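Local structure of abietadiene synthase, chloroplastic (3S9V) at residues Ala27-Arg32 and Ala467-Asn472; Gly350-Phe355 and Glu380-Glu385; Leu497-Glu502 and Asp538-Ala543. The protein is a large, mostly helical chloroplast enzyme of the terpene synthase family, with an N-terminal terpene synthase domain and a metal-binding terpene synthase domain. All blocks are in the same frame, centred on the assembly; numbering follows the deposited sequence.

Interaction 1 (Ala27-Arg32 and Ala467-Asn472)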
ATOM      1  N   ALA A  27      19.438  27.417   6.454  1.00 77.53           N
ATOM      2  CA  ALA A  27      18.434  26.678   5.638  1.00 76.86           C
ATOM      3  C   ALA A  27      17.451  25.926   6.535  1.00 76.98           C
ATOM      4  O   ALA A  27      17.710  24.790   6.939  1.00 78.05           O
ATOM      5  CB  ALA A  27      19.147  25.704   4.701  1.00 77.90           C
ATOM      6  N   SER A  28      16.321  26.563   6.838  1.00 74.86           N
ATOM      7  CA  SER A  28      15.295  25.962   7.689  1.00 70.65           C
ATOM      8  C   SER A  28      14.710  24.681   7.083  1.00 69.34           C
ATOM      9  O   SER A  28      14.942  24.363   5.910  1.00 68.58           O
ATOM     10  CB  SER A  28      14.169  26.971   7.948  1.00 68.68           C
ATOM     11  OG  SER A  28      13.559  27.387   6.736  1.00 62.22           O
ATOM     12  N   ASP A  29      13.950  23.949   7.891  1.00 66.08           N
ATOM     13  CA  ASP A  29      13.336  22.707   7.439  1.00 63.35           C
ATOM     14  C   ASP A  29      12.376  22.928   6.278  1.00 58.15           C
ATOM     15  O   ASP A  29      12.048  21.990   5.557  1.00 59.22           O
ATOM     16  CB  ASP A  29      12.602  22.018   8.596  1.00 66.48           C
ATOM     17  CG  ASP A  29      13.552  21.519   9.675  1.00 70.33           C
ATOM     18  OD1 ASP A  29      14.574  20.891   9.321  1.00 70.26           O
ATOM     19  OD2 ASP A  29      13.274  21.745  10.873  1.00 72.87           O
ATOM     20  N   GLU A  30      11.928  24.165   6.095  1.00 53.47           N
ATOM     21  CA  GLU A  30      11.016  24.475   5.003  1.00 51.26           C
ATOM     22  C   GLU A  30      11.780  24.507   3.682  1.00 48.93           C
ATOM     23  O   GLU A  30      11.276  24.059   2.650  1.00 44.16           O
ATOM     24  CB  GLU A  30      10.333  25.822   5.236  1.00 50.56           C
ATOM     25  CG  GLU A  30       9.262  26.138   4.207  1.00 61.88           C
ATOM     26  CD  GLU A  30       8.081  25.175   4.268  1.00 69.74           C
ATOM     27  OE1 GLU A  30       7.279  25.157   3.310  1.00 72.97           O
ATOM     28  OE2 GLU A  30       7.950  24.443   5.274  1.00 68.16           O
ATOM     29  N   LYS A  31      12.999  25.038   3.720  1.00 47.01           N
ATOM     30  CA  LYS A  31      13.825  25.103   2.524  1.00 45.95           C
ATOM     31  C   LYS A  31      14.285  23.693   2.181  1.00 40.84           C
ATOM     32  O   LYS A  31      14.347  23.317   1.012  1.00 40.61           O
ATOM     33  CB  LYS A  31      15.044  25.997   2.754  1.00 52.14           C
ATOM     34  CG  LYS A  31      16.010  26.035   1.576  1.00 54.71           C
ATOM     35  CD  LYS A  31      17.316  26.707   1.963  1.00 65.93           C
ATOM     36  CE  LYS A  31      18.333  26.642   0.835  1.00 69.48           C
ATOM     37  NZ  LYS A  31      19.640  27.239   1.233  1.00 71.49           N
ATOM     38  N   ARG A  32      14.609  22.920   3.211  1.00 35.60           N
ATOM     39  CA  ARG A  32      15.055  21.551   3.020  1.00 38.52           C
ATOM     40  C   ARG A  32      13.939  20.751   2.340  1.00 41.00           C
ATOM     41  O   ARG A  32      14.200  19.941   1.447  1.00 40.40           O
ATOM     42  CB  ARG A  32      15.424  20.926   4.372  1.00 36.78           C
ATOM     43  CG  ARG A  32      15.913  19.478   4.299  1.00 36.19           C
ATOM     44  CD  ARG A  32      17.068  19.297   3.299  1.00 33.27           C
ATOM     45  NE  ARG A  32      17.688  17.976   3.422  1.00 33.88           N
ATOM     46  CZ  ARG A  32      18.472  17.415   2.503  1.00 37.08           C
ATOM     47  NH1 ARG A  32      18.743  18.056   1.373  1.00 37.74           N
ATOM     48  NH2 ARG A  32      18.982  16.206   2.711  1.00 29.88           N
ATOM     49  N   ALA A 467       9.439  12.587   4.257  1.00 22.92           N
ATOM     50  CA  ALA A 467       8.253  12.061   4.931  1.00 20.64           C
ATOM     51  C   ALA A 467       8.187  12.498   6.398  1.00 24.16           C
ATOM     52  O   ALA A 467       7.109  12.786   6.926  1.00 24.09           O
ATOM     53  CB  ALA A 467       8.238  10.538   4.848  1.00 15.81           C
ATOM     54  N   LYS A 468       9.340  12.534   7.061  1.00 21.78           N
ATOM     55  CA  LYS A 468       9.382  12.932   8.459  1.00 24.07           C
ATOM     56  C   LYS A 468       9.188  14.442   8.608  1.00 24.25           C
ATOM     57  O   LYS A 468       8.373  14.899   9.415  1.00 23.03           O
ATOM     58  CB  LYS A 468      10.704  12.490   9.095  1.00 22.93           C
ATOM     59  CG  LYS A 468      10.850  10.979   9.210  1.00 25.01           C
ATOM     60  CD  LYS A 468      12.135  10.586   9.933  1.00 29.54           C
ATOM     61  CE  LYS A 468      12.198   9.084  10.160  1.00 31.02           C
ATOM     62  NZ  LYS A 468      13.490   8.671  10.778  1.00 36.77           N
ATOM     63  N   LEU A 469       9.928  15.213   7.821  1.00 24.10           N
ATOM     64  CA  LEU A 469       9.813  16.664   7.878  1.00 25.30           C
ATOM     65  C   LEU A 469       8.391  17.115   7.543  1.00 24.71           C
ATOM     66  O   LEU A 469       7.844  18.010   8.186  1.00 25.57           O
ATOM     67  CB  LEU A 469      10.800  17.315   6.898  1.00 23.60           C
ATOM     68  CG  LEU A 469      12.284  17.316   7.284  1.00 30.63           C
ATOM     69  CD1 LEU A 469      13.138  17.765   6.109  1.00 21.70           C
ATOM     70  CD2 LEU A 469      12.495  18.242   8.476  1.00 28.44           C
ATOM     71  N   ASP A 470       7.791  16.486   6.540  1.00 25.90           N
ATOM     72  CA  ASP A 470       6.449  16.863   6.113  1.00 26.20           C
ATOM     73  C   ASP A 470       5.401  16.444   7.134  1.00 27.03           C
ATOM     74  O   ASP A 470       4.456  17.193   7.398  1.00 26.97           O
ATOM     75  CB  ASP A 470       6.132  16.247   4.742  1.00 28.64           C
ATOM     76  CG  ASP A 470       4.885  16.855   4.092  1.00 39.06           C
ATOM     77  OD1 ASP A 470       4.817  18.099   3.965  1.00 37.16           O
ATOM     78  OD2 ASP A 470       3.975  16.089   3.699  1.00 46.12           O
ATOM     79  N   PHE A 471       5.573  15.257   7.711  1.00 23.42           N
ATOM     80  CA  PHE A 471       4.625  14.765   8.701  1.00 22.65           C
ATOM     81  C   PHE A 471       4.597  15.639   9.946  1.00 24.63           C
ATOM     82  O   PHE A 471       3.522  15.928  10.480  1.00 23.33           O
ATOM     83  CB  PHE A 471       4.955  13.328   9.094  1.00 21.64           C
ATOM     84  CG  PHE A 471       3.963  12.717  10.040  1.00 21.41           C
ATOM     85  CD1 PHE A 471       4.045  12.956  11.407  1.00 22.75           C
ATOM     86  CD2 PHE A 471       2.935  11.903   9.560  1.00 24.68           C
ATOM     87  CE1 PHE A 471       3.122  12.392  12.285  1.00 19.23           C
ATOM     88  CE2 PHE A 471       2.004  11.334  10.427  1.00 19.59           C
ATOM     89  CZ  PHE A 471       2.098  11.579  11.795  1.00 24.81           C
ATOM     90  N   ASN A 472       5.768  16.060  10.413  1.00 26.49           N
ATOM     91  CA  ASN A 472       5.832  16.910  11.600  1.00 26.01           C
ATOM     92  C   ASN A 472       5.346  18.326  11.297  1.00 25.87           C
ATOM     93  O   ASN A 472       4.701  18.954  12.133  1.00 25.42           O
ATOM     94  CB  ASN A 472       7.257  16.951  12.167  1.00 22.34           C
ATOM     95  CG  ASN A 472       7.689  15.611  12.737  1.00 29.92           C
ATOM     96  OD1 ASN A 472       6.869  14.859  13.272  1.00 33.22           O
ATOM     97  ND2 ASN A 472       8.977  15.311  12.640  1.00 24.94           N
TER

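Interaction 2 (Gly350-Phe355 and Glu380-Glu385)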
ATOM      1  N   GLY A 350      -7.528 -22.390  -5.278  1.00 43.06           N
ATOM      2  CA  GLY A 350      -7.719 -21.080  -4.683  1.00 38.89           C
ATOM      3  C   GLY A 350      -6.513 -20.481  -3.980  1.00 35.53           C
ATOM      4  O   GLY A 350      -6.643 -19.474  -3.281  1.00 35.44           O
ATOM      5  N   GLU A 351      -5.347 -21.100  -4.135  1.00 32.84           N
ATOM      6  CA  GLU A 351      -4.130 -20.574  -3.529  1.00 29.41           C
ATOM      7  C   GLU A 351      -3.436 -19.737  -4.589  1.00 24.86           C
ATOM      8  O   GLU A 351      -3.485 -20.073  -5.767  1.00 23.20           O
ATOM      9  CB  GLU A 351      -3.206 -21.706  -3.083  1.00 32.81           C
ATOM     10  CG  GLU A 351      -3.714 -22.462  -1.881  1.00 42.04           C
ATOM     11  CD  GLU A 351      -4.062 -21.533  -0.737  1.00 51.54           C
ATOM     12  OE1 GLU A 351      -3.176 -20.760  -0.309  1.00 50.20           O
ATOM     13  OE2 GLU A 351      -5.222 -21.573  -0.269  1.00 58.25           O
ATOM     14  N   PHE A 352      -2.811 -18.642  -4.180  1.00 23.18           N
ATOM     15  CA  PHE A 352      -2.114 -17.789  -5.135  1.00 21.41           C
ATOM     16  C   PHE A 352      -0.609 -17.869  -4.940  1.00 23.27           C
ATOM     17  O   PHE A 352      -0.124 -17.907  -3.807  1.00 23.30           O
ATOM     18  CB  PHE A 352      -2.566 -16.337  -4.998  1.00 21.22           C
ATOM     19  CG  PHE A 352      -3.992 -16.114  -5.382  1.00 22.83           C
ATOM     20  CD1 PHE A 352      -5.022 -16.574  -4.571  1.00 15.28           C
ATOM     21  CD2 PHE A 352      -4.306 -15.450  -6.564  1.00 12.22           C
ATOM     22  CE1 PHE A 352      -6.343 -16.373  -4.928  1.00 17.50           C
ATOM     23  CE2 PHE A 352      -5.621 -15.244  -6.934  1.00 15.73           C
ATOM     24  CZ  PHE A 352      -6.645 -15.705  -6.114  1.00 24.21           C
ATOM     25  N   PHE A 353       0.118 -17.893  -6.054  1.00 16.12           N
ATOM     26  CA  PHE A 353       1.568 -17.977  -6.028  1.00 17.73           C
ATOM     27  C   PHE A 353       2.161 -16.865  -6.901  1.00 18.23           C
ATOM     28  O   PHE A 353       1.455 -16.270  -7.711  1.00 16.44           O
ATOM     29  CB  PHE A 353       1.988 -19.373  -6.498  1.00 21.08           C
ATOM     30  CG  PHE A 353       1.447 -20.485  -5.626  1.00 13.99           C
ATOM     31  CD1 PHE A 353       2.094 -20.839  -4.445  1.00 14.72           C
ATOM     32  CD2 PHE A 353       0.266 -21.135  -5.960  1.00 18.25           C
ATOM     33  CE1 PHE A 353       1.571 -21.827  -3.607  1.00 19.81           C
ATOM     34  CE2 PHE A 353      -0.272 -22.125  -5.131  1.00 23.74           C
ATOM     35  CZ  PHE A 353       0.385 -22.471  -3.951  1.00 28.70           C
ATOM     36  N   CYS A 354       3.448 -16.579  -6.722  1.00 15.80           N
ATOM     37  CA  CYS A 354       4.101 -15.505  -7.457  1.00 20.00           C
ATOM     38  C   CYS A 354       4.222 -15.745  -8.966  1.00 23.10           C
ATOM     39  O   CYS A 354       4.254 -14.794  -9.753  1.00 25.46           O
ATOM     40  CB  CYS A 354       5.481 -15.228  -6.844  1.00 22.96           C
ATOM     41  SG  CYS A 354       6.157 -13.579  -7.207  0.50 27.58           S
ATOM     42  N   PHE A 355       4.279 -17.008  -9.375  1.00 25.64           N
ATOM     43  CA  PHE A 355       4.384 -17.333 -10.794  1.00 26.21           C
ATOM     44  C   PHE A 355       3.419 -18.433 -11.214  1.00 27.00           C
ATOM     45  O   PHE A 355       3.094 -19.316 -10.426  1.00 28.20           O
ATOM     46  CB  PHE A 355       5.812 -17.757 -11.147  1.00 21.48           C
ATOM     47  CG  PHE A 355       6.828 -16.666 -10.968  1.00 23.49           C
ATOM     48  CD1 PHE A 355       7.577 -16.577  -9.799  1.00 19.00           C
ATOM     49  CD2 PHE A 355       7.023 -15.716 -11.964  1.00 17.02           C
ATOM     50  CE1 PHE A 355       8.512 -15.554  -9.622  1.00 19.73           C
ATOM     51  CE2 PHE A 355       7.955 -14.688 -11.798  1.00 20.89           C
ATOM     52  CZ  PHE A 355       8.699 -14.608 -10.624  1.00 23.42           C
ATOM     53  N   GLU A 380     -16.289  -9.315  -7.820  1.00 22.56           N
ATOM     54  CA  GLU A 380     -14.940  -9.740  -8.166  1.00 22.81           C
ATOM     55  C   GLU A 380     -14.506 -10.874  -7.244  1.00 23.29           C
ATOM     56  O   GLU A 380     -13.725 -10.677  -6.307  1.00 23.33           O
ATOM     57  CB  GLU A 380     -13.973  -8.561  -8.084  1.00 14.44           C
ATOM     58  CG  GLU A 380     -14.376  -7.420  -9.008  1.00 32.86           C
ATOM     59  CD  GLU A 380     -13.301  -6.359  -9.177  1.00 30.78           C
ATOM     60  OE1 GLU A 380     -12.729  -5.915  -8.162  1.00 24.94           O
ATOM     61  OE2 GLU A 380     -13.041  -5.963 -10.331  1.00 39.72           O
ATOM     62  N   THR A 381     -15.037 -12.061  -7.522  1.00 24.58           N
ATOM     63  CA  THR A 381     -14.748 -13.264  -6.740  1.00 26.39           C
ATOM     64  C   THR A 381     -13.249 -13.518  -6.537  1.00 26.72           C
ATOM     65  O   THR A 381     -12.824 -13.921  -5.455  1.00 31.78           O
ATOM     66  CB  THR A 381     -15.376 -14.506  -7.409  1.00 25.06           C
ATOM     67  OG1 THR A 381     -16.800 -14.355  -7.444  1.00 29.04           O
ATOM     68  CG2 THR A 381     -15.029 -15.767  -6.645  1.00 20.30           C
ATOM     69  N   ILE A 382     -12.450 -13.283  -7.571  1.00 24.04           N
ATOM     70  CA  ILE A 382     -11.010 -13.509  -7.478  1.00 25.60           C
ATOM     71  C   ILE A 382     -10.363 -12.686  -6.357  1.00 25.83           C
ATOM     72  O   ILE A 382      -9.474 -13.173  -5.673  1.00 24.89           O
ATOM     73  CB  ILE A 382     -10.305 -13.177  -8.819  1.00 26.39           C
ATOM     74  CG1 ILE A 382      -8.854 -13.656  -8.785  1.00 31.86           C
ATOM     75  CG2 ILE A 382     -10.351 -11.684  -9.085  1.00 21.26           C
ATOM     76  CD1 ILE A 382      -8.716 -15.160  -8.753  1.00 35.40           C
ATOM     77  N   MET A 383     -10.816 -11.448  -6.170  1.00 25.91           N
ATOM     78  CA  MET A 383     -10.264 -10.577  -5.134  1.00 24.05           C
ATOM     79  C   MET A 383     -10.593 -11.108  -3.747  1.00 21.49           C
ATOM     80  O   MET A 383      -9.802 -10.965  -2.821  1.00 23.11           O
ATOM     81  CB  MET A 383     -10.805  -9.144  -5.290  1.00 22.67           C
ATOM     82  CG  MET A 383     -10.362  -8.433  -6.574  1.00 20.21           C
ATOM     83  SD  MET A 383      -8.602  -7.960  -6.621  1.00 23.19           S
ATOM     84  CE  MET A 383      -8.722  -6.238  -6.208  1.00 37.29           C
ATOM     85  N   GLU A 384     -11.770 -11.710  -3.604  1.00 23.78           N
ATOM     86  CA  GLU A 384     -12.192 -12.283  -2.329  1.00 22.80           C
ATOM     87  C   GLU A 384     -11.299 -13.484  -2.028  1.00 21.39           C
ATOM     88  O   GLU A 384     -10.832 -13.663  -0.904  1.00 24.21           O
ATOM     89  CB  GLU A 384     -13.645 -12.738  -2.416  1.00 33.21           C
ATOM     90  CG  GLU A 384     -14.274 -13.143  -1.096  1.00 46.46           C
ATOM     91  CD  GLU A 384     -15.667 -13.739  -1.287  1.00 68.25           C
ATOM     92  OE1 GLU A 384     -16.473 -13.155  -2.055  1.00 63.97           O
ATOM     93  OE2 GLU A 384     -15.956 -14.790  -0.666  1.00 72.71           O
ATOM     94  N   GLU A 385     -11.061 -14.313  -3.042  1.00 18.61           N
ATOM     95  CA  GLU A 385     -10.201 -15.484  -2.868  1.00 20.13           C
ATOM     96  C   GLU A 385      -8.775 -15.041  -2.527  1.00 21.19           C
ATOM     97  O   GLU A 385      -8.115 -15.669  -1.706  1.00 21.87           O
ATOM     98  CB  GLU A 385     -10.172 -16.332  -4.144  1.00 10.67           C
ATOM     99  CG  GLU A 385     -11.542 -16.719  -4.676  1.00 25.89           C
ATOM    100  CD  GLU A 385     -11.467 -17.640  -5.886  1.00 36.28           C
ATOM    101  OE1 GLU A 385     -10.800 -17.283  -6.886  1.00 33.72           O
ATOM    102  OE2 GLU A 385     -12.084 -18.724  -5.840  1.00 41.69           O
TER
HETATM  103  O   HOH W   1      -8.405 -18.333  -1.571  1.00 27.38           O

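Interaction 3 (Leu497-Glu502 and Asp538-Ala543)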
ATOM      1  N   LEU A 497     -23.680  22.333  28.988  1.00 60.14           N
ATOM      2  CA  LEU A 497     -24.437  21.155  28.577  1.00 60.27           C
ATOM      3  C   LEU A 497     -24.034  19.943  29.410  1.00 60.50           C
ATOM      4  O   LEU A 497     -22.867  19.555  29.433  1.00 62.87           O
ATOM      5  CB  LEU A 497     -24.190  20.865  27.095  1.00 61.06           C
ATOM      6  CG  LEU A 497     -24.420  22.032  26.133  1.00 57.02           C
ATOM      7  CD1 LEU A 497     -24.109  21.586  24.713  1.00 56.58           C
ATOM      8  CD2 LEU A 497     -25.851  22.522  26.246  1.00 54.81           C
ATOM      9  N   ASN A 498     -25.004  19.341  30.087  1.00 59.08           N
ATOM     10  CA  ASN A 498     -24.732  18.185  30.927  1.00 57.88           C
ATOM     11  C   ASN A 498     -25.246  16.882  30.335  1.00 57.75           C
ATOM     12  O   ASN A 498     -25.145  15.828  30.965  1.00 58.59           O
ATOM     13  CB  ASN A 498     -25.349  18.395  32.311  1.00 60.52           C
ATOM     14  CG  ASN A 498     -26.823  18.751  32.244  1.00 63.38           C
ATOM     15  OD1 ASN A 498     -27.624  18.028  31.650  1.00 59.02           O
ATOM     16  ND2 ASN A 498     -27.186  19.873  32.854  1.00 64.68           N
ATOM     17  N   PHE A 499     -25.797  16.948  29.127  1.00 56.64           N
ATOM     18  CA  PHE A 499     -26.325  15.752  28.477  1.00 55.93           C
ATOM     19  C   PHE A 499     -25.366  15.201  27.434  1.00 57.76           C
ATOM     20  O   PHE A 499     -25.667  14.212  26.763  1.00 58.34           O
ATOM     21  CB  PHE A 499     -27.667  16.048  27.812  1.00 50.13           C
ATOM     22  CG  PHE A 499     -27.611  17.155  26.806  1.00 43.55           C
ATOM     23  CD1 PHE A 499     -27.762  18.479  27.202  1.00 38.56           C
ATOM     24  CD2 PHE A 499     -27.389  16.877  25.461  1.00 35.33           C
ATOM     25  CE1 PHE A 499     -27.698  19.512  26.273  1.00 38.64           C
ATOM     26  CE2 PHE A 499     -27.321  17.903  24.523  1.00 29.33           C
ATOM     27  CZ  PHE A 499     -27.476  19.222  24.928  1.00 40.45           C
ATOM     28  N   THR A 500     -24.212  15.844  27.295  1.00 59.51           N
ATOM     29  CA  THR A 500     -23.219  15.396  26.331  1.00 61.87           C
ATOM     30  C   THR A 500     -21.795  15.618  26.834  1.00 61.77           C
ATOM     31  O   THR A 500     -21.473  16.672  27.391  1.00 60.92           O
ATOM     32  CB  THR A 500     -23.400  16.110  24.968  1.00 61.06           C
ATOM     33  OG1 THR A 500     -22.492  15.545  24.013  1.00 62.31           O
ATOM     34  CG2 THR A 500     -23.135  17.608  25.099  1.00 59.90           C
ATOM     35  N   ARG A 501     -20.953  14.607  26.636  1.00 62.85           N
ATOM     36  CA  ARG A 501     -19.556  14.649  27.056  1.00 63.85           C
ATOM     37  C   ARG A 501     -18.661  15.340  26.027  1.00 63.76           C
ATOM     38  O   ARG A 501     -18.624  14.947  24.859  1.00 66.09           O
ATOM     39  CB  ARG A 501     -19.042  13.229  27.301  1.00 63.42           C
ATOM     40  CG  ARG A 501     -19.418  12.247  26.205  1.00 70.95           C
ATOM     41  CD  ARG A 501     -18.373  11.160  26.058  1.00 77.30           C
ATOM     42  NE  ARG A 501     -17.076  11.725  25.699  1.00 82.63           N
ATOM     43  CZ  ARG A 501     -16.022  11.009  25.321  1.00 84.94           C
ATOM     44  NH1 ARG A 501     -16.105   9.687  25.250  1.00 86.16           N
ATOM     45  NH2 ARG A 501     -14.884  11.617  25.012  1.00 82.64           N
ATOM     46  N   GLU A 502     -17.947  16.370  26.476  1.00 60.99           N
ATOM     47  CA  GLU A 502     -17.039  17.133  25.624  1.00 57.62           C
ATOM     48  C   GLU A 502     -15.978  16.205  25.029  1.00 56.50           C
ATOM     49  O   GLU A 502     -15.490  15.300  25.711  1.00 58.74           O
ATOM     50  CB  GLU A 502     -16.376  18.241  26.452  1.00 57.83           C
ATOM     51  CG  GLU A 502     -15.392  19.115  25.691  1.00 60.21           C
ATOM     52  CD  GLU A 502     -14.015  18.492  25.546  1.00 63.12           C
ATOM     53  OE1 GLU A 502     -13.179  19.078  24.826  1.00 65.94           O
ATOM     54  OE2 GLU A 502     -13.763  17.427  26.153  1.00 59.65           O
ATOM     55  N   ASP A 538     -27.685  14.782  18.797  1.00 27.18           N
ATOM     56  CA  ASP A 538     -28.033  13.370  18.856  1.00 31.47           C
ATOM     57  C   ASP A 538     -28.408  13.035  20.297  1.00 33.75           C
ATOM     58  O   ASP A 538     -29.389  12.331  20.543  1.00 33.71           O
ATOM     59  CB  ASP A 538     -26.848  12.506  18.429  1.00 38.01           C
ATOM     60  CG  ASP A 538     -27.228  11.059  18.234  1.00 46.02           C
ATOM     61  OD1 ASP A 538     -26.319  10.220  18.064  1.00 52.89           O
ATOM     62  OD2 ASP A 538     -28.439  10.758  18.243  1.00 56.47           O
ATOM     63  N   ASP A 539     -27.620  13.534  21.249  1.00 32.63           N
ATOM     64  CA  ASP A 539     -27.898  13.280  22.661  1.00 36.94           C
ATOM     65  C   ASP A 539     -29.172  14.017  23.078  1.00 37.03           C
ATOM     66  O   ASP A 539     -29.990  13.489  23.835  1.00 36.98           O
ATOM     67  CB  ASP A 539     -26.730  13.734  23.550  1.00 42.86           C
ATOM     68  CG  ASP A 539     -25.458  12.925  23.321  1.00 54.90           C
ATOM     69  OD1 ASP A 539     -25.554  11.705  23.053  1.00 62.86           O
ATOM     70  OD2 ASP A 539     -24.355  13.508  23.430  1.00 53.87           O
ATOM     71  N   LEU A 540     -29.336  15.237  22.575  1.00 32.69           N
ATOM     72  CA  LEU A 540     -30.510  16.035  22.892  1.00 31.74           C
ATOM     73  C   LEU A 540     -31.790  15.311  22.471  1.00 32.10           C
ATOM     74  O   LEU A 540     -32.678  15.092  23.290  1.00 31.45           O
ATOM     75  CB  LEU A 540     -30.435  17.392  22.190  1.00 28.11           C
ATOM     76  CG  LEU A 540     -31.500  18.388  22.652  1.00 33.76           C
ATOM     77  CD1 LEU A 540     -31.239  18.742  24.124  1.00 29.66           C
ATOM     78  CD2 LEU A 540     -31.469  19.638  21.785  1.00 25.54           C
ATOM     79  N   TYR A 541     -31.881  14.940  21.195  1.00 30.93           N
ATOM     80  CA  TYR A 541     -33.060  14.243  20.689  1.00 30.84           C
ATOM     81  C   TYR A 541     -33.222  12.852  21.275  1.00 33.33           C
ATOM     82  O   TYR A 541     -34.311  12.300  21.260  1.00 37.77           O
ATOM     83  CB  TYR A 541     -33.025  14.135  19.161  1.00 20.31           C
ATOM     84  CG  TYR A 541     -33.437  15.400  18.452  1.00 21.51           C
ATOM     85  CD1 TYR A 541     -32.681  16.567  18.566  1.00 20.14           C
ATOM     86  CD2 TYR A 541     -34.614  15.450  17.710  1.00 20.53           C
ATOM     87  CE1 TYR A 541     -33.095  17.755  17.965  1.00 23.72           C
ATOM     88  CE2 TYR A 541     -35.037  16.634  17.105  1.00 22.47           C
ATOM     89  CZ  TYR A 541     -34.276  17.782  17.242  1.00 22.38           C
ATOM     90  OH  TYR A 541     -34.714  18.964  16.687  1.00 25.13           O
ATOM     91  N   ASP A 542     -32.143  12.279  21.789  1.00 37.57           N
ATOM     92  CA  ASP A 542     -32.220  10.943  22.368  1.00 44.98           C
ATOM     93  C   ASP A 542     -32.261  11.016  23.892  1.00 47.56           C
ATOM     94  O   ASP A 542     -32.206   9.991  24.571  1.00 45.00           O
ATOM     95  CB  ASP A 542     -31.023  10.098  21.913  1.00 48.40           C
ATOM     96  CG  ASP A 542     -31.088   8.670  22.422  1.00 53.51           C
ATOM     97  OD1 ASP A 542     -32.141   8.023  22.238  1.00 63.90           O
ATOM     98  OD2 ASP A 542     -30.089   8.192  23.002  1.00 49.50           O
ATOM     99  N   ALA A 543     -32.368  12.234  24.419  1.00 51.68           N
ATOM    100  CA  ALA A 543     -32.406  12.448  25.863  1.00 56.57           C
ATOM    101  C   ALA A 543     -33.703  11.916  26.467  1.00 60.66           C
ATOM    102  O   ALA A 543     -33.908  11.987  27.680  1.00 61.46           O
ATOM    103  CB  ALA A 543     -32.250  13.935  26.179  1.00 52.73           C
TER

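Interaction 1 (Ala27-Arg32 and Ala467-Asn472)
Arg32 NE makes a salt bridge with Glu465 OE1, while the carbons of the same side chain pack on Leu469. Glu465 belongs to the same helix as Leu469. The arginine therefore holds helix 461-491 twice, by its aliphatic part and by its charged end. CG lies anti to the backbone N (chi1 -180°), and the chain then bends at chi2. The methylene at CG meets Leu469 before the chain turns off toward Glu465. Arg32 CG lies 3.7 Å from Leu469 CD1, and the two side chains cross at about a right angle.

The other branch of the leucine serves Asp29. Leu469 CD2 is 3.5 Å from Asp29 OD1, and it also touches Asp29 CB at 3.8 Å. The carboxylate thus rests one oxygen against a methyl group, a van der Waals contact. Leu469 CG is anti to its own carbonyl carbon (chi1 -74°), which aims the fork at helix 29-46. Leu469 forks between two residues one helical turn apart. It also touches Ile33 and Leu36, so the four partners follow the i, i+3, i+4, i+7 spacing of one face of helix 29-46.

This is helix-on-helix packing at the surface of a mostly helical terpene synthase. It joins the first modelled helix to the long helix 461-491. The modelled chain begins at Ala27, just ahead of the contact. Ser28 is the N-cap of helix 29-46, and Ser28 O accepts Arg32 N at 3.1 Å, with a weaker bond from Lys31 N. Asp29 follows directly, and a negative charge there would probably suit the positive end of the helix dipole. The backbones stay well apart, with Asp29 CA and Leu469 CA at 7.0 Å.

Interaction 2 (Gly350-Phe355 and Glu380-Glu385)
Phe352 and Ile382 make the apolar part of this contact. The methyl Ile382 CD1 comes to the edge of the phenyl ring, near its plane. Ile382 CD1 sits 3.4 Å from Phe352 CZ and 3.6 Å from Phe352 CE2, which is tight packing for carbon on carbon. The isoleucine reaches the ring with CG1 anti to its backbone N (chi1 -170°) and then a turn at chi2 that swings CD1 across. Glu385 also meets the rim with an aliphatic atom. Glu385 CB lies in the ring plane, 3.9 Å from Phe352 CE1. The two aliphatic atoms thus meet the ring at its rim, from residues one helical turn apart. Phe352 further touches Ala386 and Cys389 of the same helix.

The polar part runs through one water. It donates to Gly350 O at 2.7 Å and to Glu385 O at 2.7 Å. Gly350 O and Glu385 O are 4.4 Å apart, and the water joins them. Gly350 has a positive phi of 91°, a backbone shape that glycine adopts readily.

Charged ends find partners elsewhere. Glu385 OE1 makes a salt bridge with Arg346. Glu351 pairs with Arg361 and with Arg392, the latter on helix 381-397, which adds a further tie between loop and helix.

Both segments belong to the N-terminal terpene synthase domain, whose family has the helical-hairpin, alpha-alpha barrel type of fold. The contact lays the irregular chain at 350-355 on the first turns of helix 381-397. Its chemistry implies a join that is apolar at the ring and water-mediated beside it. Both donor hydrogens of the water are spent on two acceptors that could not bond to each other.

Interaction 3 (Leu497-Glu502 and Asp538-Ala543)
Asp539 reaches out from its helix to Phe499 and Thr500. Asp539 CB lies in the plane of the Phe499 ring, at the edge, 3.7 Å from Phe499 CD2. Asp539 CB is also 3.4 Å from Phe499 O. CG, anti to its own carbonyl carbon (chi1 -66°), also passes that oxygen, with the carboxylate plane 81° from the ring plane. At the tip, Asp539 OD2 accepts a hydrogen bond from Thr500 OG1 at 2.8 Å. The hydroxyl meets OD2 nearly head-on to the C-O bond.

Leu540, the next residue, covers one face of the ring. Leu540 CD1 stands there in a CH-pi contact, 4.1 Å from the Phe499 centroid and 20° off the ring normal. Thr500 CG2 lies over the opposite face.

Residues 538-542 read Asp-Asp-Leu-Tyr-Asp, the aspartate-rich DDxxD motif of the metal-binding domain, at the end of helix 521-541. In relatives this motif binds magnesium ions. Here the second aspartate turns to the loop 497-502. The chemistry implies a directed grip: one bond from the hydroxyl would favour this turn of the carboxylate, and the ring-leucine contact packs the helix end against the loop.

How the interactions relate
The three contacts lie far apart, with centres 41 to 48 Å from one another, and none touches another. Interaction 1 is a surface contact, while interactions 2 and 3 are partly buried. Interaction 1 joins two helices distant in sequence; the other two each set a loop on a helix within one family domain. Interaction 2 lies in the N-terminal domain and falls wholly between the two segments of interaction 1. Interaction 3 lies in the metal-binding domain. A leucine meets aliphatic and charged chains in the first. Both loop contacts use a phenylalanine, but a water supplies the polar link in interaction 2 and a direct hydroxyl-carboxylate bond in interaction 3.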